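Local coordinates for protein prophage lambdalm01, antigen B (Listeria monocytogenes, PDB 4ACV) that probably acts as a prophage tail terminator, a protein that would close the end of the phage tail tube, at residues L80-F85 / V96-K101; R8-V13 / V25-R30. All blocks are in the same frame, centred on the assembly; numbering follows the deposited sequence.

How the contacts relate
From the N terminus, helix 6-19 comes first, and contact 2 (8-13 with 25-30) closes the loop that brings the chain back past that helix before strand 37-48 begins. The chain then runs through strands 37-48 and 55-66 into helix 71-82, and contact 1 (80-85 with 96-101) closes a second, separate loop between the end of that helix and strand 92-99. The two loops follow one another, neither nested nor crossed, and the centres of the two contacts lie about 14 Å apart. They meet where Ile-81, at the end of helix 71-82, and Phe-85, just after it, pack on Ala-12 and Val-13 in the middle of helix 6-19. Segments of both contacts also pair with strands of neighbouring subunits in the six-chain assembly.

Contact 1 of 2, residues L80-F85 / V96-K101; sequences LIQMGF and VRHCGK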
ATOM      1  N   LEU B  80     -15.689 -28.363  -4.853  1.00 25.39           N
ATOM      2  CA  LEU B  80     -16.636 -28.123  -5.931  1.00 28.60           C
ATOM      3  C   LEU B  80     -16.168 -26.986  -6.843  1.00 26.24           C
ATOM      4  O   LEU B  80     -16.178 -27.121  -8.066  1.00 21.37           O
ATOM      5  CB  LEU B  80     -18.032 -27.840  -5.377  1.00 23.14           C
ATOM      6  CG  LEU B  80     -18.686 -29.091  -4.776  1.00 31.01           C
ATOM      7  CD1 LEU B  80     -20.001 -28.768  -4.053  1.00 22.19           C
ATOM      8  CD2 LEU B  80     -18.884 -30.167  -5.846  1.00 23.50           C
ATOM      9  N   ILE B  81     -15.745 -25.882  -6.244  1.00 25.14           N
ATOM     10  CA  ILE B  81     -15.288 -24.731  -7.009  1.00 28.30           C
ATOM     11  C   ILE B  81     -14.091 -25.094  -7.904  1.00 31.17           C
ATOM     12  O   ILE B  81     -14.041 -24.704  -9.072  1.00 25.90           O
ATOM     13  CB  ILE B  81     -14.948 -23.544  -6.084  1.00 21.86           C
ATOM     14  CG1 ILE B  81     -16.203 -23.039  -5.368  1.00 24.63           C
ATOM     15  CG2 ILE B  81     -14.332 -22.426  -6.866  1.00 25.84           C
ATOM     16  CD1 ILE B  81     -15.906 -22.053  -4.249  1.00 23.93           C
ATOM     17  N   GLN B  82     -13.143 -25.858  -7.363  1.00 29.72           N
ATOM     18  CA  GLN B  82     -12.000 -26.315  -8.157  1.00 33.77           C
ATOM     19  C   GLN B  82     -12.364 -27.294  -9.275  1.00 33.03           C
ATOM     20  O   GLN B  82     -11.607 -27.447 -10.228  1.00 29.75           O
ATOM     21  CB  GLN B  82     -10.950 -26.961  -7.262  1.00 34.90           C
ATOM     22  CG  GLN B  82     -10.248 -25.997  -6.351  1.00 34.04           C
ATOM     23  CD  GLN B  82      -9.046 -26.620  -5.712  1.00 32.66           C
ATOM     24  OE1 GLN B  82      -8.004 -26.757  -6.350  1.00 37.89           O
ATOM     25  NE2 GLN B  82      -9.178 -27.017  -4.450  1.00 23.73           N
ATOM     26  N   MET B  83     -13.500 -27.976  -9.138  1.00 37.52           N
ATOM     27  CA  MET B  83     -13.988 -28.908 -10.152  1.00 32.61           C
ATOM     28  C   MET B  83     -14.579 -28.146 -11.335  1.00 33.64           C
ATOM     29  O   MET B  83     -14.856 -28.723 -12.374  1.00 39.55           O
ATOM     30  CB  MET B  83     -15.048 -29.847  -9.559  1.00 36.13           C
ATOM     31  CG  MET B  83     -14.498 -31.129  -8.935  1.00 40.02           C
ATOM     32  SD  MET B  83     -15.784 -32.226  -8.244  1.00 74.60           S
ATOM     33  CE  MET B  83     -17.029 -32.187  -9.533  1.00 99.29           C
ATOM     34  N   GLY B  84     -14.781 -26.846 -11.170  1.00 38.63           N
ATOM     35  CA  GLY B  84     -15.258 -26.025 -12.262  1.00 36.67           C
ATOM     36  C   GLY B  84     -16.742 -25.746 -12.219  1.00 33.57           C
ATOM     37  O   GLY B  84     -17.470 -26.258 -11.370  1.00 32.82           O
ATOM     38  N   PHE B  85     -17.180 -24.908 -13.148  1.00 33.47           N
ATOM     39  CA  PHE B  85     -18.574 -24.510 -13.269  1.00 31.31           C
ATOM     40  C   PHE B  85     -18.811 -24.153 -14.730  1.00 35.83           C
ATOM     41  O   PHE B  85     -17.901 -23.673 -15.399  1.00 34.58           O
ATOM     42  CB  PHE B  85     -18.869 -23.316 -12.353  1.00 25.21           C
ATOM     43  CG  PHE B  85     -17.750 -22.303 -12.290  1.00 30.27           C
ATOM     44  CD1 PHE B  85     -16.709 -22.448 -11.372  1.00 26.97           C
ATOM     45  CD2 PHE B  85     -17.734 -21.206 -13.145  1.00 30.86           C
ATOM     46  CE1 PHE B  85     -15.679 -21.513 -11.301  1.00 27.24           C
ATOM     47  CE2 PHE B  85     -16.700 -20.272 -13.086  1.00 32.84           C
ATOM     48  CZ  PHE B  85     -15.672 -20.424 -12.163  1.00 26.58           C
ATOM     49  N   VAL B  96      -8.871 -22.855 -12.227  1.00 20.70           N
ATOM     50  CA  VAL B  96      -9.350 -22.371 -10.943  1.00 21.48           C
ATOM     51  C   VAL B  96      -8.209 -22.504  -9.946  1.00 23.23           C
ATOM     52  O   VAL B  96      -7.688 -23.592  -9.743  1.00 27.82           O
ATOM     53  CB  VAL B  96     -10.563 -23.197 -10.448  1.00 23.90           C
ATOM     54  CG1 VAL B  96     -11.055 -22.676  -9.097  1.00 20.05           C
ATOM     55  CG2 VAL B  96     -11.691 -23.198 -11.500  1.00 17.26           C
ATOM     56  N   ARG B  97      -7.815 -21.389  -9.341  1.00 21.88           N
ATOM     57  CA  ARG B  97      -6.667 -21.351  -8.445  1.00 28.23           C
ATOM     58  C   ARG B  97      -7.010 -20.731  -7.097  1.00 25.07           C
ATOM     59  O   ARG B  97      -7.761 -19.759  -7.032  1.00 25.04           O
ATOM     60  CB  ARG B  97      -5.549 -20.488  -9.047  1.00 30.85           C
ATOM     61  CG  ARG B  97      -4.891 -21.021 -10.281  1.00 41.86           C
ATOM     62  CD  ARG B  97      -3.805 -20.049 -10.723  1.00 51.09           C
ATOM     63  NE  ARG B  97      -3.716 -19.930 -12.176  1.00 60.76           N
ATOM     64  CZ  ARG B  97      -4.515 -19.170 -12.925  1.00 64.66           C
ATOM     65  NH1 ARG B  97      -5.485 -18.462 -12.366  1.00 59.96           N
ATOM     66  NH2 ARG B  97      -4.345 -19.123 -14.241  1.00 69.12           N
ATOM     67  N   HIS B  98      -6.444 -21.279  -6.026  1.00 24.45           N
ATOM     68  CA  HIS B  98      -6.371 -20.536  -4.779  1.00 21.94           C
ATOM     69  C   HIS B  98      -5.381 -19.426  -5.032  1.00 19.00           C
ATOM     70  O   HIS B  98      -4.307 -19.643  -5.583  1.00 19.04           O
ATOM     71  CB  HIS B  98      -5.868 -21.387  -3.620  1.00 18.79           C
ATOM     72  CG  HIS B  98      -6.796 -22.496  -3.237  1.00 20.11           C
ATOM     73  ND1 HIS B  98      -8.081 -22.270  -2.797  1.00 21.78           N
ATOM     74  CD2 HIS B  98      -6.615 -23.835  -3.203  1.00 21.69           C
ATOM     75  CE1 HIS B  98      -8.656 -23.427  -2.522  1.00 21.23           C
ATOM     76  NE2 HIS B  98      -7.790 -24.391  -2.766  1.00 22.83           N
ATOM     77  N   CYS B  99      -5.762 -18.227  -4.632  1.00 20.59           N
ATOM     78  CA  CYS B  99      -4.944 -17.077  -4.858  1.00 18.15           C
ATOM     79  C   CYS B  99      -5.407 -15.992  -3.921  1.00 22.62           C
ATOM     80  O   CYS B  99      -6.588 -15.644  -3.894  1.00 27.21           O
ATOM     81  CB  CYS B  99      -5.092 -16.620  -6.308  1.00 27.38           C
ATOM     82  SG  CYS B  99      -4.155 -15.131  -6.695  1.00 28.08           S
ATOM     83  N   GLY B 100      -4.467 -15.457  -3.152  1.00 18.14           N
ATOM     84  CA  GLY B 100      -4.765 -14.383  -2.229  1.00 15.27           C
ATOM     85  C   GLY B 100      -5.045 -14.848  -0.807  1.00 20.33           C
ATOM     86  O   GLY B 100      -4.593 -15.910  -0.367  1.00 17.42           O
ATOM     87  N   LYS B 101      -5.811 -14.032  -0.094  1.00 23.17           N
ATOM     88  CA  LYS B 101      -6.047 -14.208   1.333  1.00 23.03           C
ATOM     89  C   LYS B 101      -6.848 -15.449   1.684  1.00 25.53           C
ATOM     90  O   LYS B 101      -7.908 -15.725   1.114  1.00 28.47           O
ATOM     91  CB  LYS B 101      -6.674 -12.945   1.926  1.00 22.99           C
ATOM     92  CG  LYS B 101      -5.619 -11.882   2.229  1.00 29.05           C
ATOM     93  CD  LYS B 101      -6.211 -10.495   2.415  1.00 37.98           C
TER
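Helix 71-82 packs here by its C-terminal end against strand 92-99 of the antiparallel sheet, with Val-96 pointing at the helix end. The beta-branched valine suits both the strand and this place, because its two methyls reach different partners. Val-96 CG1, anti to the backbone N (chi1 -180°), lies 3.6 Å from Ile-81 O and 4.0 Å from Ile-81 CG2, the two side chains crossing at about a right angle. Val-96 CG2 approaches the Phe-85 ring obliquely, 4.3 Å from its CE1. Gly-84, with positive phi, turns the chain out of the helix, and its N bonds Ile-81 O at 3.1 Å. That same carbonyl oxygen is therefore bonded within the helix end and packed against by both methyls of Val-96. Beyond the apolar patch, the extended Gln-82 brings its amide nitrogen obliquely to the NE2 side of the His-98 ring, the planes 63° apart. Gln-82 NE2 and His-98 NE2 are 3.4 Å from each other, but the angle is too poor for a hydrogen bond. Each nitrogen instead has a weak bond to Asp-78 OD2, and Gln-82 NE2 also bonds the backbone of a neighbouring subunit. His-98 packs its ring near Phe-117 on strand 110-122. Across this junction cohesion is thus apolar, while the polar ends converge on one carboxylate, whose charge would probably favour a proton on the histidine nitrogen.

Contact 2 of 2, residues R8-V13 / V25-R30; sequences RVLEAV and VSIVMR
Leu-10 and Ile-27 meet as the main apolar pair of this contact, their CB atoms 4.0 Å apart and both side chains starting toward the other segment. The leucine sends CD1 beyond this point to lie 3.7 Å from Ile-27 O, so Leu-10 CD1 touches the carbonyl oxygen as well as Ile-27 CB. In return Ile-27 CG2 sits 3.8 Å from Leu-10 O, on the backbone of the helix. Ile-27 holds CG1 between its backbone N and carbonyl carbon (chi1 66°), and this carries CD1 out to the Glu-11 carboxylate. Glu-11 starts away from the loop, but a bend at chi2 (-52°) returns its carboxylate, and Glu-11 OE2 lies 3.8 Å from Ile-27 CD1 as a van der Waals neighbour. A branched isoleucine suits the place, since its two arms touch the helix at separate points. Leu-10 also touches Met-42 of strand 37-48 and an apolar side chain of a neighbouring subunit.

The segment 25-30 belongs to the connection that leads from helix 6-19 into the antiparallel sheet, passing alongside the helix that lies against that sheet. Ser-26 has backbone bonds to Thr-38 and Ile-40, and Met-29 and Arg-30 form a parallel ladder with a strand of a neighbouring subunit, so this connection reaches the sheet and the subunit interface.

No hydrogen bond joins the two segments; the polar contact lies within the loop. There Ser-26 OG accepts from Val-28 N at 3.3 Å, with an N-H...O angle of 161°: an ST turn, for which serine's short hydroxyl is well suited.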
ATOM      1  N   ARG B   8     -22.269 -12.596 -13.903  1.00 30.58           N
ATOM      2  CA  ARG B   8     -22.431 -13.836 -14.640  1.00 25.29           C
ATOM      3  C   ARG B   8     -21.537 -14.925 -14.040  1.00 31.21           C
ATOM      4  O   ARG B   8     -21.945 -16.086 -13.918  1.00 32.69           O
ATOM      5  CB  ARG B   8     -22.059 -13.611 -16.101  1.00 34.81           C
ATOM      6  CG  ARG B   8     -22.986 -14.266 -17.083  1.00 49.10           C
ATOM      7  CD  ARG B   8     -24.361 -13.630 -17.053  1.00 55.80           C
ATOM      8  NE  ARG B   8     -24.771 -13.221 -18.391  1.00 60.82           N
ATOM      9  CZ  ARG B   8     -25.105 -14.068 -19.358  1.00 61.02           C
ATOM     10  NH1 ARG B   8     -25.074 -15.374 -19.130  1.00 58.86           N
ATOM     11  NH2 ARG B   8     -25.468 -13.612 -20.550  1.00 64.02           N
ATOM     12  N   VAL B   9     -20.314 -14.547 -13.667  1.00 29.74           N
ATOM     13  CA  VAL B   9     -19.387 -15.483 -13.033  1.00 30.45           C
ATOM     14  C   VAL B   9     -19.851 -15.858 -11.615  1.00 25.55           C
ATOM     15  O   VAL B   9     -19.837 -17.029 -11.245  1.00 25.65           O
ATOM     16  CB  VAL B   9     -17.930 -14.952 -13.033  1.00 31.28           C
ATOM     17  CG1 VAL B   9     -17.018 -15.907 -12.280  1.00 28.28           C
ATOM     18  CG2 VAL B   9     -17.434 -14.756 -14.465  1.00 25.40           C
ATOM     19  N   LEU B  10     -20.268 -14.859 -10.839  1.00 19.26           N
ATOM     20  CA  LEU B  10     -20.946 -15.095  -9.567  1.00 22.04           C
ATOM     21  C   LEU B  10     -22.063 -16.132  -9.705  1.00 26.22           C
ATOM     22  O   LEU B  10     -22.086 -17.140  -8.986  1.00 24.45           O
ATOM     23  CB  LEU B  10     -21.521 -13.799  -8.996  1.00 25.11           C
ATOM     24  CG  LEU B  10     -20.517 -12.836  -8.352  1.00 31.34           C
ATOM     25  CD1 LEU B  10     -21.223 -11.610  -7.779  1.00 28.29           C
ATOM     26  CD2 LEU B  10     -19.684 -13.521  -7.279  1.00 25.13           C
ATOM     27  N   GLU B  11     -22.984 -15.883 -10.630  1.00 27.20           N
ATOM     28  CA  GLU B  11     -24.094 -16.794 -10.849  1.00 28.82           C
ATOM     29  C   GLU B  11     -23.653 -18.202 -11.236  1.00 27.48           C
ATOM     30  O   GLU B  11     -24.222 -19.185 -10.760  1.00 32.03           O
ATOM     31  CB  GLU B  11     -25.070 -16.236 -11.887  1.00 36.87           C
ATOM     32  CG  GLU B  11     -26.208 -15.444 -11.266  1.00 47.95           C
ATOM     33  CD  GLU B  11     -26.930 -16.215 -10.162  1.00 53.34           C
ATOM     34  OE1 GLU B  11     -26.858 -17.468 -10.138  1.00 59.34           O
ATOM     35  OE2 GLU B  11     -27.572 -15.562  -9.311  1.00 51.09           O
ATOM     36  N   ALA B  12     -22.652 -18.299 -12.105  1.00 25.00           N
ATOM     37  CA  ALA B  12     -22.172 -19.603 -12.548  1.00 28.70           C
ATOM     38  C   ALA B  12     -21.736 -20.429 -11.336  1.00 27.75           C
ATOM     39  O   ALA B  12     -22.080 -21.591 -11.222  1.00 25.98           O
ATOM     40  CB  ALA B  12     -21.018 -19.460 -13.567  1.00 21.64           C
ATOM     41  N   VAL B  13     -20.998 -19.799 -10.426  1.00 27.51           N
ATOM     42  CA  VAL B  13     -20.484 -20.465  -9.235  1.00 27.45           C
ATOM     43  C   VAL B  13     -21.592 -20.808  -8.235  1.00 27.84           C
ATOM     44  O   VAL B  13     -21.644 -21.922  -7.722  1.00 31.83           O
ATOM     45  CB  VAL B  13     -19.389 -19.610  -8.543  1.00 27.92           C
ATOM     46  CG1 VAL B  13     -18.820 -20.330  -7.308  1.00 20.14           C
ATOM     47  CG2 VAL B  13     -18.293 -19.277  -9.528  1.00 18.36           C
ATOM     48  N   VAL B  25     -25.919 -20.639  -1.247  1.00 33.71           N
ATOM     49  CA  VAL B  25     -24.873 -19.642  -1.175  1.00 27.93           C
ATOM     50  C   VAL B  25     -25.361 -18.321  -1.766  1.00 30.39           C
ATOM     51  O   VAL B  25     -25.984 -18.292  -2.819  1.00 36.16           O
ATOM     52  CB  VAL B  25     -23.626 -20.121  -1.942  1.00 31.15           C
ATOM     53  CG1 VAL B  25     -22.538 -19.055  -1.944  1.00 34.14           C
ATOM     54  CG2 VAL B  25     -23.101 -21.413  -1.344  1.00 28.03           C
ATOM     55  N   SER B  26     -25.083 -17.229  -1.072  1.00 29.32           N
ATOM     56  CA  SER B  26     -25.435 -15.904  -1.556  1.00 32.92           C
ATOM     57  C   SER B  26     -24.294 -15.311  -2.388  1.00 33.00           C
ATOM     58  O   SER B  26     -23.127 -15.557  -2.095  1.00 31.43           O
ATOM     59  CB  SER B  26     -25.742 -14.993  -0.368  1.00 31.47           C
ATOM     60  OG  SER B  26     -26.201 -13.726  -0.793  1.00 38.73           O
ATOM     61  N   ILE B  27     -24.628 -14.534  -3.420  1.00 31.98           N
ATOM     62  CA  ILE B  27     -23.612 -13.843  -4.220  1.00 31.44           C
ATOM     63  C   ILE B  27     -23.493 -12.381  -3.804  1.00 36.05           C
ATOM     64  O   ILE B  27     -22.766 -11.595  -4.411  1.00 35.38           O
ATOM     65  CB  ILE B  27     -23.884 -13.925  -5.736  1.00 29.44           C
ATOM     66  CG1 ILE B  27     -25.160 -13.171  -6.113  1.00 30.16           C
ATOM     67  CG2 ILE B  27     -23.955 -15.372  -6.197  1.00 28.68           C
ATOM     68  CD1 ILE B  27     -25.322 -13.005  -7.619  1.00 23.78           C
ATOM     69  N   VAL B  28     -24.219 -12.020  -2.757  1.00 37.28           N
ATOM     70  CA  VAL B  28     -24.118 -10.686  -2.201  1.00 36.10           C
ATOM     71  C   VAL B  28     -23.292 -10.700  -0.920  1.00 35.24           C
ATOM     72  O   VAL B  28     -23.638 -11.364   0.058  1.00 39.21           O
ATOM     73  CB  VAL B  28     -25.510 -10.094  -1.916  1.00 36.00           C
ATOM     74  CG1 VAL B  28     -25.387  -8.772  -1.182  1.00 24.65           C
ATOM     75  CG2 VAL B  28     -26.302  -9.950  -3.216  1.00 29.55           C
ATOM     76  N   MET B  29     -22.189  -9.970  -0.941  1.00 29.41           N
ATOM     77  CA  MET B  29     -21.348  -9.827   0.234  1.00 29.78           C
ATOM     78  C   MET B  29     -22.075  -8.975   1.276  1.00 28.38           C
ATOM     79  O   MET B  29     -22.657  -7.948   0.940  1.00 33.82           O
ATOM     80  CB  MET B  29     -20.008  -9.185  -0.160  1.00 26.12           C
ATOM     81  CG  MET B  29     -18.978  -9.185   0.961  1.00 27.16           C
ATOM     82  SD  MET B  29     -18.850 -10.816   1.758  1.00 30.94           S
ATOM     83  CE  MET B  29     -17.876 -10.377   3.199  1.00 28.70           C
ATOM     84  N   ARG B  30     -22.063  -9.413   2.530  1.00 32.87           N
ATOM     85  CA  ARG B  30     -22.670  -8.652   3.626  1.00 39.80           C
ATOM     86  C   ARG B  30     -21.582  -8.291   4.619  1.00 48.67           C
ATOM     87  O   ARG B  30     -20.759  -9.135   4.974  1.00 49.68           O
ATOM     88  CB  ARG B  30     -23.762  -9.458   4.335  1.00 38.05           C
ATOM     89  CG  ARG B  30     -25.055  -9.636   3.548  1.00 39.30           C
TER